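Local coordinates for cell division protein FtsZ 1 (Methanocaldococcus jannaschii, PDB 1W5B), which binds GTP, probably hydrolyses it, and is thought to polymerise into the contractile Z ring at the future division site, at residues I40-C45 with F126-L131; S122-I127 with G151-A156; V277-A282 with S309-N314. One frame throughout, in Å; residues are numbered along the deposited sequence.

Interaction 1: residues I40-C45 with F126-L131; sequences ITVVGC and FITCGL. With GTP (guanosine-5'-triphosphate), chain C.
Ile40 meets Phe126 through its branch methyl: CG2 approaches the ring obliquely, 3.6 Å from CE1. Ile40 CG2 lies opposite the backbone N, which carries it to the phenyl, while Phe126 CG sits beside its own N (chi1 -73°), and Thr41 O lies near the ring plane at its edge. From here to Thr128 the two strands are zipped in parallel. Phe126 N donates to Thr41 O, then Val43 N to Phe126 O at 2.6 Å, nearly straight at 173°. Thr128 N reaches Val43 O from a direction tilted out of the carbonyl plane, and Cys45 N closes the ladder on Thr128 O at 3.1 Å. Gly44 has no side chain to add bulk, and Thr128 CG2 lies 3.8 Å from its CA. On the other face Cys45 SG touches Ile127 CG2 at 4.2 Å.

This tight ladder gives way at the nucleotide end, where the strands part and one water takes over. The water donates to Cys45 O at 2.7 Å, accepts from Gly130 N and donates to the alpha-phosphate oxygen O2A of GTP, so Cys45 and Gly130 share a water-mediated link to the nucleotide. A CB on Gly130 would run into the ribose O4', which makes the bare backbone fitting here. Two central parallel strands thus lead up to the nucleotide, as in the Rossmann-like GTPase domain of FtsZ and tubulin.

Strand 64-70 flanks 40-45, and strand 153-160 flanks 124-130, where Val157 O accepts a hydrogen bond from Thr128 OG1. Helix 207-227 packs against Ile40, Phe126 and Thr128, while helix 135-149 packs against Val43, Cys45 and Ile127.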
ATOM      1  N   ILE A  40      12.053   6.731   1.006  1.00 27.79           N
ATOM      2  CA  ILE A  40      10.699   6.216   1.104  1.00 24.53           C
ATOM      3  C   ILE A  40      10.280   6.132   2.560  1.00 23.80           C
ATOM      4  O   ILE A  40      11.036   5.668   3.414  1.00 30.98           O
ATOM      5  CB  ILE A  40      10.604   4.820   0.468  1.00 30.74           C
ATOM      6  CG1 ILE A  40      11.126   4.884  -0.970  1.00 31.47           C
ATOM      7  CG2 ILE A  40       9.165   4.333   0.485  1.00 25.47           C
ATOM      8  CD1 ILE A  40      11.018   3.575  -1.716  1.00 34.22           C
ATOM      9  N   THR A  41       9.070   6.592   2.837  1.00 24.16           N
ATOM     10  CA  THR A  41       8.533   6.576   4.186  1.00 22.18           C
ATOM     11  C   THR A  41       7.155   5.935   4.184  1.00 23.41           C
ATOM     12  O   THR A  41       6.331   6.231   3.321  1.00 25.03           O
ATOM     13  CB  THR A  41       8.415   8.012   4.753  1.00 25.10           C
ATOM     14  OG1 THR A  41       9.708   8.632   4.755  1.00 30.14           O
ATOM     15  CG2 THR A  41       7.878   7.982   6.184  1.00 19.61           C
ATOM     16  N   VAL A  42       6.918   5.041   5.137  1.00 21.49           N
ATOM     17  CA  VAL A  42       5.625   4.391   5.246  1.00 18.71           C
ATOM     18  C   VAL A  42       4.959   4.961   6.486  1.00 23.93           C
ATOM     19  O   VAL A  42       5.536   4.939   7.573  1.00 22.77           O
ATOM     20  CB  VAL A  42       5.748   2.859   5.406  1.00 22.69           C
ATOM     21  CG1 VAL A  42       4.356   2.244   5.512  1.00 20.42           C
ATOM     22  CG2 VAL A  42       6.492   2.265   4.214  1.00 21.64           C
ATOM     23  N   VAL A  43       3.748   5.479   6.314  1.00 20.79           N
ATOM     24  CA  VAL A  43       3.004   6.074   7.416  1.00 19.45           C
ATOM     25  C   VAL A  43       1.730   5.296   7.739  1.00 24.08           C
ATOM     26  O   VAL A  43       0.823   5.216   6.906  1.00 27.47           O
ATOM     27  CB  VAL A  43       2.592   7.531   7.089  1.00 11.81           C
ATOM     28  CG1 VAL A  43       1.853   8.120   8.253  1.00 14.62           C
ATOM     29  CG2 VAL A  43       3.814   8.373   6.774  1.00 18.04           C
ATOM     30  N   GLY A  44       1.669   4.737   8.946  1.00 22.08           N
ATOM     31  CA  GLY A  44       0.492   4.002   9.382  1.00 27.60           C
ATOM     32  C   GLY A  44      -0.322   4.858  10.340  1.00 26.34           C
ATOM     33  O   GLY A  44       0.189   5.275  11.378  1.00 29.21           O
ATOM     34  N   CYS A  45      -1.583   5.118   9.996  1.00 27.03           N
ATOM     35  CA  CYS A  45      -2.469   5.952  10.809  1.00 23.32           C
ATOM     36  C   CYS A  45      -3.536   5.114  11.498  1.00 25.72           C
ATOM     37  O   CYS A  45      -4.140   4.246  10.871  1.00 23.13           O
ATOM     38  CB  CYS A  45      -3.168   6.989   9.929  1.00 25.12           C
ATOM     39  SG  CYS A  45      -2.096   7.788   8.723  1.00 33.07           S
ATOM     40  N   PHE A 126       4.159   6.357   1.541  1.00 22.03           N
ATOM     41  CA  PHE A 126       3.090   5.367   1.504  1.00 25.74           C
ATOM     42  C   PHE A 126       2.260   5.577   2.758  1.00 24.40           C
ATOM     43  O   PHE A 126       2.790   5.577   3.867  1.00 26.12           O
ATOM     44  CB  PHE A 126       3.638   3.939   1.512  1.00 21.72           C
ATOM     45  CG  PHE A 126       4.265   3.517   0.221  1.00 21.47           C
ATOM     46  CD1 PHE A 126       5.542   3.956  -0.130  1.00 25.31           C
ATOM     47  CD2 PHE A 126       3.583   2.671  -0.647  1.00 21.72           C
ATOM     48  CE1 PHE A 126       6.131   3.555  -1.333  1.00 27.01           C
ATOM     49  CE2 PHE A 126       4.158   2.261  -1.852  1.00 25.39           C
ATOM     50  CZ  PHE A 126       5.436   2.704  -2.197  1.00 30.19           C
ATOM     51  N   ILE A 127       0.959   5.752   2.569  1.00 21.80           N
ATOM     52  CA  ILE A 127       0.035   5.983   3.665  1.00 18.69           C
ATOM     53  C   ILE A 127      -0.870   4.767   3.769  1.00 22.72           C
ATOM     54  O   ILE A 127      -1.582   4.438   2.823  1.00 23.04           O
ATOM     55  CB  ILE A 127      -0.828   7.230   3.390  1.00 15.77           C
ATOM     56  CG1 ILE A 127       0.072   8.439   3.173  1.00 25.54           C
ATOM     57  CG2 ILE A 127      -1.756   7.505   4.559  1.00 16.41           C
ATOM     58  CD1 ILE A 127      -0.692   9.668   2.738  1.00 28.01           C
ATOM     59  N   THR A 128      -0.855   4.108   4.924  1.00 20.37           N
ATOM     60  CA  THR A 128      -1.663   2.924   5.115  1.00 18.31           C
ATOM     61  C   THR A 128      -2.511   2.986   6.378  1.00 24.06           C
ATOM     62  O   THR A 128      -2.098   3.540   7.403  1.00 22.36           O
ATOM     63  CB  THR A 128      -0.771   1.674   5.163  1.00 26.27           C
ATOM     64  OG1 THR A 128      -1.590   0.505   5.126  1.00 18.31           O
ATOM     65  CG2 THR A 128       0.074   1.664   6.427  1.00 24.75           C
ATOM     66  N   CYS A 129      -3.709   2.424   6.298  1.00 20.64           N
ATOM     67  CA  CYS A 129      -4.610   2.404   7.440  1.00 22.19           C
ATOM     68  C   CYS A 129      -5.844   1.615   7.070  1.00 16.15           C
ATOM     69  O   CYS A 129      -6.012   1.237   5.920  1.00 21.10           O
ATOM     70  CB  CYS A 129      -5.029   3.825   7.813  1.00 21.33           C
ATOM     71  SG  CYS A 129      -6.274   4.541   6.698  1.00 30.87           S
ATOM     72  N   GLY A 130      -6.696   1.360   8.055  1.00 19.48           N
ATOM     73  CA  GLY A 130      -7.942   0.666   7.797  1.00 21.55           C
ATOM     74  C   GLY A 130      -9.009   1.745   7.837  1.00 24.36           C
ATOM     75  O   GLY A 130      -9.150   2.439   8.847  1.00 30.34           O
ATOM     76  N   LEU A 131      -9.747   1.925   6.747  1.00 21.59           N
ATOM     77  CA  LEU A 131     -10.783   2.954   6.722  1.00 21.70           C
ATOM     78  C   LEU A 131     -12.017   2.455   7.469  1.00 25.11           C
ATOM     79  O   LEU A 131     -12.329   1.267   7.431  1.00 24.78           O
ATOM     80  CB  LEU A 131     -11.141   3.307   5.282  1.00 16.11           C
ATOM     81  CG  LEU A 131     -10.007   3.877   4.419  1.00 24.46           C
ATOM     82  CD1 LEU A 131     -10.513   4.106   3.015  1.00 17.83           C
ATOM     83  CD2 LEU A 131      -9.502   5.194   5.012  1.00 26.49           C
TER
HETATM   84  PG  GTP C 500     -10.548   5.274  16.165  1.00 23.42           P
HETATM   85  O1G GTP C 500     -12.043   5.624  16.050  1.00 27.52           O
HETATM   86  O2G GTP C 500     -10.315   4.093  17.138  1.00 25.86           O
HETATM   87  O3G GTP C 500      -9.742   6.464  16.715  1.00 26.98           O
HETATM   88  O3B GTP C 500     -10.029   4.937  14.624  1.00 27.37           O
HETATM   89  PB  GTP C 500      -8.841   3.950  14.076  1.00 27.18           P
HETATM   90  O1B GTP C 500      -7.775   3.715  15.048  1.00 21.56           O
HETATM   91  O2B GTP C 500      -8.450   4.538  12.723  1.00 27.80           O
HETATM   92  O3A GTP C 500      -9.504   2.578  13.804  1.00 26.62           O
HETATM   93  PA  GTP C 500      -8.902   1.182  13.544  1.00 22.31           P
HETATM   94  O1A GTP C 500      -8.882   0.388  14.806  1.00 22.90           O
HETATM   95  O2A GTP C 500      -7.668   1.279  12.763  1.00 26.31           O
HETATM   96  O5' GTP C 500     -10.134   0.556  12.686  1.00 25.23           O
HETATM   97  C5' GTP C 500     -10.444   0.988  11.357  1.00 18.26           C
HETATM   98  C4' GTP C 500     -10.773  -0.218  10.500  1.00 22.83           C
HETATM   99  O4' GTP C 500      -9.603  -1.058  10.409  1.00 22.14           O
HETATM  100  C3' GTP C 500     -11.862  -1.106  11.115  1.00 17.04           C
HETATM  101  O3' GTP C 500     -13.137  -0.678  10.670  1.00 24.65           O
HETATM  102  C2' GTP C 500     -11.534  -2.487  10.541  1.00 26.59           C
HETATM  103  O2' GTP C 500     -12.035  -2.582   9.214  1.00 24.08           O
HETATM  104  C1' GTP C 500      -9.999  -2.428  10.430  1.00 22.91           C
HETATM  105  N9  GTP C 500      -9.272  -3.124  11.501  1.00 21.67           N
HETATM  106  C8  GTP C 500      -9.435  -2.954  12.879  1.00 24.76           C
HETATM  107  N7  GTP C 500      -8.484  -3.515  13.596  1.00 26.32           N
HETATM  108  C5  GTP C 500      -7.699  -4.158  12.659  1.00 24.41           C
HETATM  109  C6  GTP C 500      -6.508  -4.915  12.795  1.00 29.72           C
HETATM  110  O6  GTP C 500      -6.025  -5.361  13.830  1.00 25.14           O
HETATM  111  N1  GTP C 500      -5.984  -5.330  11.556  1.00 24.90           N
HETATM  112  C2  GTP C 500      -6.549  -5.053  10.318  1.00 19.48           C
HETATM  113  N2  GTP C 500      -6.028  -5.641   9.277  1.00 19.77           N
HETATM  114  N3  GTP C 500      -7.600  -4.268  10.165  1.00 23.23           N
HETATM  115  C4  GTP C 500      -8.110  -3.815  11.345  1.00 15.10           C
HETATM  116  O   HOH W   1      -6.076   2.337  10.727  1.00 26.71           O

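Interaction 2: residues S122-I127 with G151-A156; sequences SDMVFI and GALTVA
The phenyl ring of Phe126 has Val155 CB over one face, with Val155 CG1 4.1 Å from CD2; the two side chains run alongside each other, and Leu222 and Val223 of helix 207-227 also touch the Phe126 side chain. On the same sheet face Met124 extends beside Leu153. Its CG lies opposite the backbone N (chi1 171°), and a bend at the thioether brings CE to Val155 CG2 at 3.6 Å. Met124 CE also approaches Leu153 CD2 more closely than carbon atoms normally do, so that detail is doubtful. Cutting this methionine back to an alanine is likely to open a gap beside Leu153 and Val155. On the other face Val125 CG2 meets Ala152 CB at 3.7 Å and Ile127 CD1 meets Thr154 CG2. Four backbone bonds hold the parallel pair, from Leu153 N to Asp123 O through to Ile127 N to Val155 O at 2.7 Å. This is the strand pairing of a beta-alpha-beta crossover: helix 135-149, which ends in a Schellman motif at Gly151, lies over Val125, Ile127, Ala152 and Thr154, whereas helix 236-243 packs against Met124 and Leu153, and strand 40-45 borders 124-130.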
ATOM      1  N   SER A 122      11.092  13.174   2.180  1.00 43.15           N
ATOM      2  CA  SER A 122      10.708  11.943   1.505  1.00 40.25           C
ATOM      3  C   SER A 122      10.469  12.159   0.024  1.00 36.34           C
ATOM      4  O   SER A 122       9.867  13.155  -0.382  1.00 38.41           O
ATOM      5  CB  SER A 122       9.438  11.360   2.136  1.00 38.56           C
ATOM      6  OG  SER A 122       9.684  10.921   3.460  1.00 41.51           O
ATOM      7  N   ASP A 123      10.957  11.224  -0.782  1.00 30.35           N
ATOM      8  CA  ASP A 123      10.759  11.284  -2.219  1.00 30.15           C
ATOM      9  C   ASP A 123       9.423  10.599  -2.492  1.00 28.28           C
ATOM     10  O   ASP A 123       8.725  10.924  -3.451  1.00 32.75           O
ATOM     11  CB  ASP A 123      11.872  10.528  -2.950  1.00 39.57           C
ATOM     12  CG  ASP A 123      13.243  11.130  -2.710  1.00 46.62           C
ATOM     13  OD1 ASP A 123      13.419  12.334  -2.997  1.00 47.73           O
ATOM     14  OD2 ASP A 123      14.141  10.399  -2.242  1.00 46.68           O
ATOM     15  N   MET A 124       9.071   9.656  -1.623  1.00 27.52           N
ATOM     16  CA  MET A 124       7.835   8.897  -1.768  1.00 28.98           C
ATOM     17  C   MET A 124       7.256   8.527  -0.414  1.00 25.87           C
ATOM     18  O   MET A 124       7.975   8.082   0.485  1.00 29.52           O
ATOM     19  CB  MET A 124       8.115   7.640  -2.593  1.00 31.33           C
ATOM     20  CG  MET A 124       6.990   6.647  -2.657  1.00 36.79           C
ATOM     21  SD  MET A 124       7.329   5.462  -3.954  1.00 36.51           S
ATOM     22  CE  MET A 124       5.721   5.302  -4.644  1.00 41.27           C
ATOM     23  N   VAL A 125       5.953   8.726  -0.268  1.00 25.82           N
ATOM     24  CA  VAL A 125       5.278   8.427   0.983  1.00 23.78           C
ATOM     25  C   VAL A 125       4.113   7.463   0.808  1.00 24.18           C
ATOM     26  O   VAL A 125       3.195   7.714   0.022  1.00 26.76           O
ATOM     27  CB  VAL A 125       4.737   9.711   1.635  1.00 28.98           C
ATOM     28  CG1 VAL A 125       4.071   9.381   2.969  1.00 22.15           C
ATOM     29  CG2 VAL A 125       5.869  10.705   1.824  1.00 28.09           C
ATOM     30  N   PHE A 126       4.159   6.357   1.541  1.00 22.03           N
ATOM     31  CA  PHE A 126       3.090   5.367   1.504  1.00 25.74           C
ATOM     32  C   PHE A 126       2.260   5.577   2.758  1.00 24.40           C
ATOM     33  O   PHE A 126       2.790   5.577   3.867  1.00 26.12           O
ATOM     34  CB  PHE A 126       3.638   3.939   1.512  1.00 21.72           C
ATOM     35  CG  PHE A 126       4.265   3.517   0.221  1.00 21.47           C
ATOM     36  CD1 PHE A 126       5.542   3.956  -0.130  1.00 25.31           C
ATOM     37  CD2 PHE A 126       3.583   2.671  -0.647  1.00 21.72           C
ATOM     38  CE1 PHE A 126       6.131   3.555  -1.333  1.00 27.01           C
ATOM     39  CE2 PHE A 126       4.158   2.261  -1.852  1.00 25.39           C
ATOM     40  CZ  PHE A 126       5.436   2.704  -2.197  1.00 30.19           C
ATOM     41  N   ILE A 127       0.959   5.752   2.569  1.00 21.80           N
ATOM     42  CA  ILE A 127       0.035   5.983   3.665  1.00 18.69           C
ATOM     43  C   ILE A 127      -0.870   4.767   3.769  1.00 22.72           C
ATOM     44  O   ILE A 127      -1.582   4.438   2.823  1.00 23.04           O
ATOM     45  CB  ILE A 127      -0.828   7.230   3.390  1.00 15.77           C
ATOM     46  CG1 ILE A 127       0.072   8.439   3.173  1.00 25.54           C
ATOM     47  CG2 ILE A 127      -1.756   7.505   4.559  1.00 16.41           C
ATOM     48  CD1 ILE A 127      -0.692   9.668   2.738  1.00 28.01           C
ATOM     49  N   GLY A 151       6.178  17.764  -1.722  1.00 32.87           N
ATOM     50  CA  GLY A 151       6.667  17.235  -2.989  1.00 36.64           C
ATOM     51  C   GLY A 151       7.022  15.762  -3.099  1.00 37.76           C
ATOM     52  O   GLY A 151       7.917  15.383  -3.861  1.00 35.36           O
ATOM     53  N   ALA A 152       6.321  14.912  -2.362  1.00 32.48           N
ATOM     54  CA  ALA A 152       6.625  13.495  -2.427  1.00 33.86           C
ATOM     55  C   ALA A 152       5.591  12.742  -3.238  1.00 27.17           C
ATOM     56  O   ALA A 152       4.418  13.123  -3.271  1.00 27.90           O
ATOM     57  CB  ALA A 152       6.706  12.917  -1.024  1.00 26.62           C
ATOM     58  N   LEU A 153       6.036  11.693  -3.922  1.00 29.08           N
ATOM     59  CA  LEU A 153       5.116  10.856  -4.679  1.00 27.98           C
ATOM     60  C   LEU A 153       4.284  10.280  -3.536  1.00 28.31           C
ATOM     61  O   LEU A 153       4.830   9.661  -2.620  1.00 20.27           O
ATOM     62  CB  LEU A 153       5.873   9.747  -5.409  1.00 26.61           C
ATOM     63  CG  LEU A 153       5.010   8.712  -6.144  1.00 35.61           C
ATOM     64  CD1 LEU A 153       4.116   9.413  -7.153  1.00 29.03           C
ATOM     65  CD2 LEU A 153       5.906   7.693  -6.847  1.00 32.57           C
ATOM     66  N   THR A 154       2.979  10.507  -3.583  1.00 25.55           N
ATOM     67  CA  THR A 154       2.076  10.085  -2.517  1.00 32.01           C
ATOM     68  C   THR A 154       1.176   8.897  -2.854  1.00 26.36           C
ATOM     69  O   THR A 154       0.305   8.990  -3.713  1.00 24.02           O
ATOM     70  CB  THR A 154       1.199  11.280  -2.091  1.00 31.20           C
ATOM     71  OG1 THR A 154       2.046  12.370  -1.696  1.00 31.41           O
ATOM     72  CG2 THR A 154       0.298  10.900  -0.943  1.00 23.57           C
ATOM     73  N   VAL A 155       1.373   7.792  -2.143  1.00 24.38           N
ATOM     74  CA  VAL A 155       0.603   6.583  -2.388  1.00 20.84           C
ATOM     75  C   VAL A 155      -0.080   6.075  -1.128  1.00 24.72           C
ATOM     76  O   VAL A 155       0.520   6.032  -0.056  1.00 27.49           O
ATOM     77  CB  VAL A 155       1.512   5.467  -2.936  1.00 27.44           C
ATOM     78  CG1 VAL A 155       0.711   4.187  -3.157  1.00 23.81           C
ATOM     79  CG2 VAL A 155       2.165   5.924  -4.241  1.00 22.97           C
ATOM     80  N   ALA A 156      -1.344   5.697  -1.262  1.00 21.63           N
ATOM     81  CA  ALA A 156      -2.086   5.164  -0.135  1.00 25.42           C
ATOM     82  C   ALA A 156      -2.421   3.704  -0.421  1.00 22.43           C
ATOM     83  O   ALA A 156      -2.602   3.317  -1.572  1.00 28.55           O
ATOM     84  CB  ALA A 156      -3.376   5.969   0.090  1.00 18.67           C
TER

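Interaction 3: residues V277-A282 with S309-N314; sequences VDIDGA and SRLDPN
Leu311 lays its CD2 methyl over a beta turn, 3.5 Å from Ile279 O and 3.7 Å from Ala282 CB. The turn is type I, running from Ile279 to Ala282, and is closed by Ala282 N donating to Ile279 O at 2.9 Å. It belongs to the C-terminal domain of FtsZ. The loop 277-282 leads into strand 284-291, and the loop 309-314 follows helix 297-308 and leads into strand 316-323. Those strands are parallel neighbours, so the contact joins the loops entering both strands of a beta-alpha-beta crossover.

Next to the leucine, Ile279 crosses Arg310. Its CG1 stands between the backbone N and the carbonyl carbon (chi1 61°), and the extended chain beyond it brings CD1 to Arg310 CB at 3.7 Å. Both side chains also touch Leu270 of helix 261-270, which extends this apolar patch. Only the root of the arginine takes part, for its guanidinium end leads away from the turn.

The charged groups turn to other partners: Asp280 OD2 forms a salt bridge with Arg343. The carboxylates of Asp278 and Asp280 lie close, and Arg343 probably offsets some of their charge. Asp280 touches the second loop mainly through its backbone, CA lying 3.5 Å from Arg310 O in a CA-H...O contact with an angle of 158° at the hydrogen. Farther along, Asp312 OD2 receives a weak bond from Asn314 N at 3.3 Å, while Asp312 CB rests 3.8 Å from Ala282 O.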
ATOM      1  N   VAL A 277     -12.691  -5.700 -10.178  1.00 37.09           N
ATOM      2  CA  VAL A 277     -12.911  -4.688 -11.204  1.00 42.20           C
ATOM      3  C   VAL A 277     -12.481  -5.242 -12.555  1.00 44.89           C
ATOM      4  O   VAL A 277     -11.736  -6.222 -12.626  1.00 46.61           O
ATOM      5  CB  VAL A 277     -12.079  -3.409 -10.910  1.00 42.38           C
ATOM      6  CG1 VAL A 277     -10.593  -3.752 -10.876  1.00 36.88           C
ATOM      7  CG2 VAL A 277     -12.338  -2.349 -11.968  1.00 39.42           C
ATOM      8  N   ASP A 278     -12.960  -4.619 -13.625  1.00 46.07           N
ATOM      9  CA  ASP A 278     -12.590  -5.035 -14.970  1.00 50.70           C
ATOM     10  C   ASP A 278     -11.194  -4.465 -15.205  1.00 46.87           C
ATOM     11  O   ASP A 278     -11.006  -3.250 -15.187  1.00 46.52           O
ATOM     12  CB  ASP A 278     -13.575  -4.457 -15.992  1.00 60.40           C
ATOM     13  CG  ASP A 278     -14.022  -5.483 -17.018  1.00 67.29           C
ATOM     14  OD1 ASP A 278     -14.777  -6.406 -16.647  1.00 72.16           O
ATOM     15  OD2 ASP A 278     -13.614  -5.370 -18.193  1.00 72.49           O
ATOM     16  N   ILE A 279     -10.213  -5.333 -15.420  1.00 47.54           N
ATOM     17  CA  ILE A 279      -8.844  -4.875 -15.627  1.00 48.37           C
ATOM     18  C   ILE A 279      -8.480  -4.515 -17.065  1.00 50.70           C
ATOM     19  O   ILE A 279      -7.468  -3.856 -17.302  1.00 47.80           O
ATOM     20  CB  ILE A 279      -7.834  -5.918 -15.122  1.00 48.86           C
ATOM     21  CG1 ILE A 279      -8.006  -7.225 -15.898  1.00 52.19           C
ATOM     22  CG2 ILE A 279      -8.039  -6.150 -13.635  1.00 47.14           C
ATOM     23  CD1 ILE A 279      -6.949  -8.266 -15.596  1.00 56.10           C
ATOM     24  N   ASP A 280      -9.299  -4.936 -18.024  1.00 54.93           N
ATOM     25  CA  ASP A 280      -9.019  -4.641 -19.428  1.00 61.47           C
ATOM     26  C   ASP A 280      -8.899  -3.137 -19.675  1.00 63.43           C
ATOM     27  O   ASP A 280      -8.277  -2.706 -20.646  1.00 59.51           O
ATOM     28  CB  ASP A 280     -10.112  -5.225 -20.326  1.00 63.66           C
ATOM     29  CG  ASP A 280     -11.458  -4.558 -20.119  1.00 70.23           C
ATOM     30  OD1 ASP A 280     -12.419  -4.933 -20.823  1.00 76.38           O
ATOM     31  OD2 ASP A 280     -11.558  -3.660 -19.256  1.00 67.34           O
ATOM     32  N   GLY A 281      -9.500  -2.344 -18.790  1.00 65.69           N
ATOM     33  CA  GLY A 281      -9.442  -0.900 -18.930  1.00 64.76           C
ATOM     34  C   GLY A 281      -8.410  -0.288 -18.001  1.00 66.05           C
ATOM     35  O   GLY A 281      -8.569   0.841 -17.538  1.00 68.07           O
ATOM     36  N   ALA A 282      -7.347  -1.040 -17.726  1.00 61.20           N
ATOM     37  CA  ALA A 282      -6.281  -0.577 -16.847  1.00 56.89           C
ATOM     38  C   ALA A 282      -5.214   0.167 -17.643  1.00 51.46           C
ATOM     39  O   ALA A 282      -4.834  -0.258 -18.729  1.00 46.38           O
ATOM     40  CB  ALA A 282      -5.658  -1.761 -16.118  1.00 54.06           C
ATOM     41  N   SER A 309      -1.117  -9.325 -21.468  1.00 39.06           N
ATOM     42  CA  SER A 309      -2.144  -9.697 -22.436  1.00 43.64           C
ATOM     43  C   SER A 309      -3.559  -9.374 -21.959  1.00 45.97           C
ATOM     44  O   SER A 309      -4.498  -9.363 -22.759  1.00 48.17           O
ATOM     45  CB  SER A 309      -2.043 -11.189 -22.778  1.00 45.53           C
ATOM     46  OG  SER A 309      -2.440 -11.999 -21.687  1.00 53.70           O
ATOM     47  N   ARG A 310      -3.711  -9.100 -20.664  1.00 43.55           N
ATOM     48  CA  ARG A 310      -5.024  -8.782 -20.103  1.00 41.18           C
ATOM     49  C   ARG A 310      -5.283  -7.282 -20.063  1.00 44.51           C
ATOM     50  O   ARG A 310      -6.434  -6.847 -20.031  1.00 42.16           O
ATOM     51  CB  ARG A 310      -5.159  -9.326 -18.674  1.00 43.16           C
ATOM     52  CG  ARG A 310      -4.805 -10.790 -18.492  1.00 45.85           C
ATOM     53  CD  ARG A 310      -5.639 -11.696 -19.386  1.00 51.43           C
ATOM     54  NE  ARG A 310      -5.192 -13.085 -19.307  1.00 55.02           N
ATOM     55  CZ  ARG A 310      -5.439 -13.897 -18.284  1.00 55.08           C
ATOM     56  NH1 ARG A 310      -4.985 -15.141 -18.304  1.00 57.36           N
ATOM     57  NH2 ARG A 310      -6.151 -13.472 -17.247  1.00 53.19           N
ATOM     58  N   LEU A 311      -4.218  -6.488 -20.055  1.00 45.61           N
ATOM     59  CA  LEU A 311      -4.368  -5.039 -19.986  1.00 45.65           C
ATOM     60  C   LEU A 311      -4.322  -4.402 -21.366  1.00 47.52           C
ATOM     61  O   LEU A 311      -3.964  -5.052 -22.348  1.00 47.03           O
ATOM     62  CB  LEU A 311      -3.256  -4.442 -19.118  1.00 45.25           C
ATOM     63  CG  LEU A 311      -2.964  -5.143 -17.789  1.00 43.89           C
ATOM     64  CD1 LEU A 311      -1.742  -4.524 -17.155  1.00 47.22           C
ATOM     65  CD2 LEU A 311      -4.156  -5.037 -16.868  1.00 43.25           C
ATOM     66  N   ASP A 312      -4.690  -3.125 -21.430  1.00 42.68           N
ATOM     67  CA  ASP A 312      -4.662  -2.387 -22.684  1.00 41.88           C
ATOM     68  C   ASP A 312      -3.236  -2.494 -23.233  1.00 42.84           C
ATOM     69  O   ASP A 312      -2.264  -2.346 -22.490  1.00 44.14           O
ATOM     70  CB  ASP A 312      -5.012  -0.920 -22.427  1.00 46.87           C
ATOM     71  CG  ASP A 312      -5.264  -0.147 -23.707  1.00 52.87           C
ATOM     72  OD1 ASP A 312      -6.263  -0.452 -24.395  1.00 59.03           O
ATOM     73  OD2 ASP A 312      -4.467   0.762 -24.027  1.00 47.12           O
ATOM     74  N   PRO A 313      -3.090  -2.753 -24.539  1.00 39.02           N
ATOM     75  CA  PRO A 313      -1.752  -2.873 -25.126  1.00 39.44           C
ATOM     76  C   PRO A 313      -0.870  -1.634 -24.967  1.00 40.11           C
ATOM     77  O   PRO A 313       0.333  -1.694 -25.221  1.00 42.48           O
ATOM     78  CB  PRO A 313      -2.047  -3.205 -26.586  1.00 43.83           C
ATOM     79  CG  PRO A 313      -3.352  -2.523 -26.832  1.00 43.66           C
ATOM     80  CD  PRO A 313      -4.129  -2.848 -25.577  1.00 46.17           C
ATOM     81  N   ASN A 314      -1.467  -0.523 -24.538  1.00 38.01           N
ATOM     82  CA  ASN A 314      -0.738   0.731 -24.337  1.00 34.34           C
ATOM     83  C   ASN A 314      -0.388   0.995 -22.876  1.00 34.06           C
ATOM     84  O   ASN A 314       0.227   2.011 -22.554  1.00 30.33           O
ATOM     85  CB  ASN A 314      -1.560   1.908 -24.860  1.00 40.95           C
ATOM     86  CG  ASN A 314      -1.535   2.011 -26.368  1.00 46.03           C
ATOM     87  OD1 ASN A 314      -2.342   2.723 -26.961  1.00 48.50           O
ATOM     88  ND2 ASN A 314      -0.598   1.311 -26.998  1.00 47.92           N
TER

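Interactions 1 and 2 are successive joints of one parallel sheet in the GTPase domain. They share strand 124-130, with Phe126 and Ile127 in both, and their centres are 10 Å apart. Strand 40-45 pairs with one edge of it and strand 153-160 with the other, and the Thr41 and Ser122 hydroxyls, 2.6 Å apart at OG1 and OG, tie the two contacts together. Interaction 3 comes later in the chain, in the C-terminal domain; its centre is about 27 Å from that of interaction 1 and 25 Å from that of interaction 2. Interactions 1 and 2 thus belong to the nucleotide-binding sheet, while interaction 3 joins loops that lead into two strands of the C-terminal sheet.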